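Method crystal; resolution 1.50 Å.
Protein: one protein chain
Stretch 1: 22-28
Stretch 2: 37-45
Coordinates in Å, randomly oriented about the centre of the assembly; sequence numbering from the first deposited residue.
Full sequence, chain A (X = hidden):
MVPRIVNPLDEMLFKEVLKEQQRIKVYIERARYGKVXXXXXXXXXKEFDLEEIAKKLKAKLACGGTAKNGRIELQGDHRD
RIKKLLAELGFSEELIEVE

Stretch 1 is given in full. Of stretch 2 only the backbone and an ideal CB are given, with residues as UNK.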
# COMPACT_ATOMS: atom_id res chain seq x y z
N GLN A 22 -4.23 -12.38 -6.38
CA GLN A 22 -3.42 -11.57 -5.47
C GLN A 22 -3.72 -10.09 -5.71
O GLN A 22 -3.02 -9.35 -6.43
CB GLN A 22 -1.93 -11.84 -5.69
CG GLN A 22 -1.50 -12.97 -4.81
CD GLN A 22 -0.03 -13.07 -4.81
OE1 GLN A 22 0.55 -13.28 -5.87
NE2 GLN A 22 0.61 -12.89 -3.63
N ARG A 23 -4.86 -9.73 -5.19
CA ARG A 23 -5.55 -8.60 -5.59
C ARG A 23 -4.84 -7.38 -4.97
O ARG A 23 -5.06 -6.36 -5.61
CB ARG A 23 -7.07 -8.65 -5.20
CG ARG A 23 -7.42 -9.20 -3.82
CD ARG A 23 -8.90 -9.10 -3.42
NE ARG A 23 -9.31 -7.71 -3.21
CZ ARG A 23 -8.87 -6.91 -2.23
NH1 ARG A 23 -8.03 -7.32 -1.30
NH2 ARG A 23 -9.32 -5.66 -2.15
N ILE A 24 -4.14 -7.44 -3.80
CA ILE A 24 -3.50 -6.18 -3.33
C ILE A 24 -2.09 -6.13 -3.94
O ILE A 24 -1.29 -6.94 -3.55
CB ILE A 24 -3.47 -6.03 -1.83
CG1 ILE A 24 -4.96 -6.00 -1.34
CG2 ILE A 24 -2.77 -4.78 -1.39
CD1 ILE A 24 -5.03 -6.20 0.14
N LYS A 25 -1.80 -5.23 -4.86
CA LYS A 25 -0.56 -5.11 -5.51
C LYS A 25 0.22 -3.96 -4.91
O LYS A 25 -0.33 -2.90 -4.75
CB LYS A 25 -0.74 -4.82 -6.99
CG LYS A 25 -1.57 -5.78 -7.78
CD LYS A 25 -0.94 -7.10 -7.70
CE LYS A 25 -1.48 -8.04 -8.81
NZ LYS A 25 -1.19 -9.45 -8.49
N VAL A 26 1.49 -4.18 -4.70
CA VAL A 26 2.37 -3.16 -4.14
C VAL A 26 3.54 -3.04 -5.11
O VAL A 26 4.24 -4.05 -5.35
CB VAL A 26 2.87 -3.45 -2.75
CG1 VAL A 26 3.76 -2.31 -2.22
CG2 VAL A 26 1.73 -3.75 -1.79
N TYR A 27 3.81 -1.85 -5.59
CA TYR A 27 4.88 -1.70 -6.60
C TYR A 27 5.47 -0.32 -6.49
O TYR A 27 4.93 0.49 -5.80
CB TYR A 27 4.34 -1.95 -7.97
CG TYR A 27 3.18 -1.14 -8.47
CD1 TYR A 27 1.90 -1.53 -8.24
CD2 TYR A 27 3.35 0.05 -9.21
CE1 TYR A 27 0.77 -0.81 -8.70
CE2 TYR A 27 2.27 0.78 -9.61
CZ TYR A 27 0.98 0.35 -9.41
OH TYR A 27 -0.16 0.99 -9.81
N ILE A 28 6.52 -0.03 -7.23
CA ILE A 28 7.22 1.26 -7.11
C ILE A 28 7.00 2.03 -8.34
O ILE A 28 6.97 1.50 -9.48
CB ILE A 28 8.73 1.03 -7.01
CG1 ILE A 28 9.08 0.24 -5.82
CG2 ILE A 28 9.48 2.37 -7.16
CD1 ILE A 28 8.65 0.93 -4.58
N UNK A 37 8.41 6.13 -5.06
CA UNK A 37 7.17 6.05 -4.30
C UNK A 37 6.64 4.63 -4.37
O UNK A 37 6.79 3.94 -5.38
CB UNK A 37 6.13 7.05 -4.83
N UNK A 38 5.99 4.20 -3.30
CA UNK A 38 5.35 2.89 -3.20
C UNK A 38 3.85 3.05 -3.46
O UNK A 38 3.23 3.92 -2.80
CB UNK A 38 5.60 2.26 -1.83
N UNK A 39 3.30 2.28 -4.39
CA UNK A 39 1.91 2.31 -4.72
C UNK A 39 1.29 1.05 -4.20
O UNK A 39 1.81 -0.05 -4.35
CB UNK A 39 1.69 2.47 -6.23
N UNK A 40 0.14 1.25 -3.50
CA UNK A 40 -0.70 0.06 -3.06
C UNK A 40 -2.05 0.19 -3.81
O UNK A 40 -2.79 1.20 -3.62
CB UNK A 40 -0.91 0.03 -1.55
N UNK A 41 -2.29 -0.81 -4.62
CA UNK A 41 -3.51 -0.83 -5.47
C UNK A 41 -4.24 -2.09 -5.19
O UNK A 41 -3.73 -3.11 -4.79
CB UNK A 41 -3.19 -0.72 -6.96
N UNK A 42 -5.56 -2.04 -5.18
CA UNK A 42 -6.38 -3.23 -4.98
C UNK A 42 -7.15 -3.36 -3.71
O UNK A 42 -8.00 -4.28 -3.52
CB UNK A 42 -5.48 -4.46 -5.09
N UNK A 43 -6.90 -2.48 -2.76
CA UNK A 43 -7.74 -2.41 -1.58
C UNK A 43 -9.08 -1.82 -2.01
O UNK A 43 -9.11 -0.81 -2.69
CB UNK A 43 -7.09 -1.58 -0.47
N UNK A 44 -10.19 -2.45 -1.62
CA UNK A 44 -11.52 -2.08 -2.10
C UNK A 44 -11.87 -0.68 -1.51
O UNK A 44 -12.09 -0.51 -0.29
CB UNK A 44 -12.56 -3.13 -1.70
N UNK A 45 -11.87 0.29 -2.39
CA UNK A 45 -12.04 1.67 -2.04
C UNK A 45 -13.51 1.95 -1.64
O UNK A 45 -13.78 2.92 -0.97
CB UNK A 45 -11.61 2.56 -3.21

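The two strands run antiparallel. Because a beta strand is pleated, successive side chains of the second strand fall on alternate faces of the sheet, beside Val26 and Ile28 or beside Lys25 and Tyr27.

Position 37 points its CB away from stretch 1, so many side chains would fit; the residue is Lys37.

At position 38 the CB lies 4.3 Å from Ile28 CD1 and 4.9 Å from Val26 CG1, an apolar setting that suits a beta-branched residue such as valine, isoleucine or threonine. It is Thr38: CG2 packs 3.5 Å from Val26 CG1, while OG1 is hydrogen-bonded elsewhere in the structure.

Position 39 exchanges two backbone hydrogen bonds with Tyr27: Tyr27 N to the carbonyl O of 39 at 3.0 Å, and the N of 39 to Tyr27 O at 2.8 Å. Its CB emerges on the Tyr27 face, where the p rotamer of the tyrosine folds the ring over the neighbouring strand. A branched aliphatic side chain could lie against such a ring. Ile39 does so: its CB sits 3.9 Å from the ring centroid, nearly along the normal, in a CH-pi contact, and CG2 reaches 3.6 Å from Tyr27 CZ.

Position 40 returns to the Val26 face, with its CB 4.6 Å from Val26 CG2 and 5.2 Å from Ile24 CG2. Valine, leucine or isoleucine would suit this hydrocarbon surface. Ile40 places CG2 3.8 Å from Ile24 CG2.

Position 41 forms a hydrogen-bonded pair with Lys25, both N to O distances (Lys25 N to 41 O, and 41 N to Lys25 O) being 2.9 Å. Its CB is 4.3 Å from Tyr27 CE1, and the tyrosine hydroxyl lies farther along the same side, inviting an acceptor on a chain of moderate length: glutamate or glutamine. Glu41 extends with chi1 and chi2 both t, and Tyr27 OH donates to its OE1 at the ring edge, a very short 2.5 Å.

Position 42 has phi 111° and psi -9°. An ideal CB would clash with Arg23 O at 2.0 Å, while the backbone angles would also jam it against the preceding carbonyl. Glycine is required, and Gly42 brings its CA within 3.5 Å of Arg23 O.

Position 43 turns its CB away, yet Ile24 is near enough for a longer aliphatic chain. Ile43 touches Ile24 CD1 through CG1 at 4.0 Å.

Position 44 points sideways, its CB 4.1 Å from Arg23 NH2; polar or acidic residues are plausible. Asp44 makes no salt bridge with Arg23.

Position 45, out of reach and permissive, is Glu45.

Stretch 2, residues 37-45: KTIIEGIDE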
# COMPACT_ATOMS: atom_id res chain seq x y z
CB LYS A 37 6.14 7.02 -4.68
CG LYS A 37 5.75 7.02 -6.08
CD LYS A 37 4.82 8.24 -6.38
CE LYS A 37 4.22 8.21 -7.74
NZ LYS A 37 3.39 9.49 -7.89
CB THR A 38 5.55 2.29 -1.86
OG1 THR A 38 6.92 2.13 -1.57
CG2 THR A 38 4.89 0.92 -1.65
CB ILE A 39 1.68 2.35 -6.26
CG1 ILE A 39 2.55 3.42 -6.94
CG2 ILE A 39 0.22 2.40 -6.61
CD1 ILE A 39 2.27 4.79 -6.41
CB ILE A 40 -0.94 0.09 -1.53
CG1 ILE A 40 0.38 0.11 -0.80
CG2 ILE A 40 -1.78 -1.09 -1.14
CD1 ILE A 40 0.22 0.67 0.60
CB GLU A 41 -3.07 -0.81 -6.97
CG GLU A 41 -3.97 -0.51 -8.11
CD GLU A 41 -3.00 -0.49 -9.33
OE1 GLU A 41 -2.58 0.57 -9.69
OE2 GLU A 41 -2.55 -1.59 -9.79
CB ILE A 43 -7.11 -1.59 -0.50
CG1 ILE A 43 -5.88 -2.27 0.05
CG2 ILE A 43 -8.10 -1.38 0.68
CD1 ILE A 43 -5.01 -1.41 0.96
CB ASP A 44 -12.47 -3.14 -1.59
CG ASP A 44 -13.90 -2.95 -2.05
OD1 ASP A 44 -14.30 -1.83 -2.35
OD2 ASP A 44 -14.57 -4.02 -2.18
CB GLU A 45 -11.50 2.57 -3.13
CG GLU A 45 -12.29 2.51 -4.39
CD GLU A 45 -11.82 3.50 -5.42
OE1 GLU A 45 -11.66 3.04 -6.54
OE2 GLU A 45 -11.63 4.71 -5.11
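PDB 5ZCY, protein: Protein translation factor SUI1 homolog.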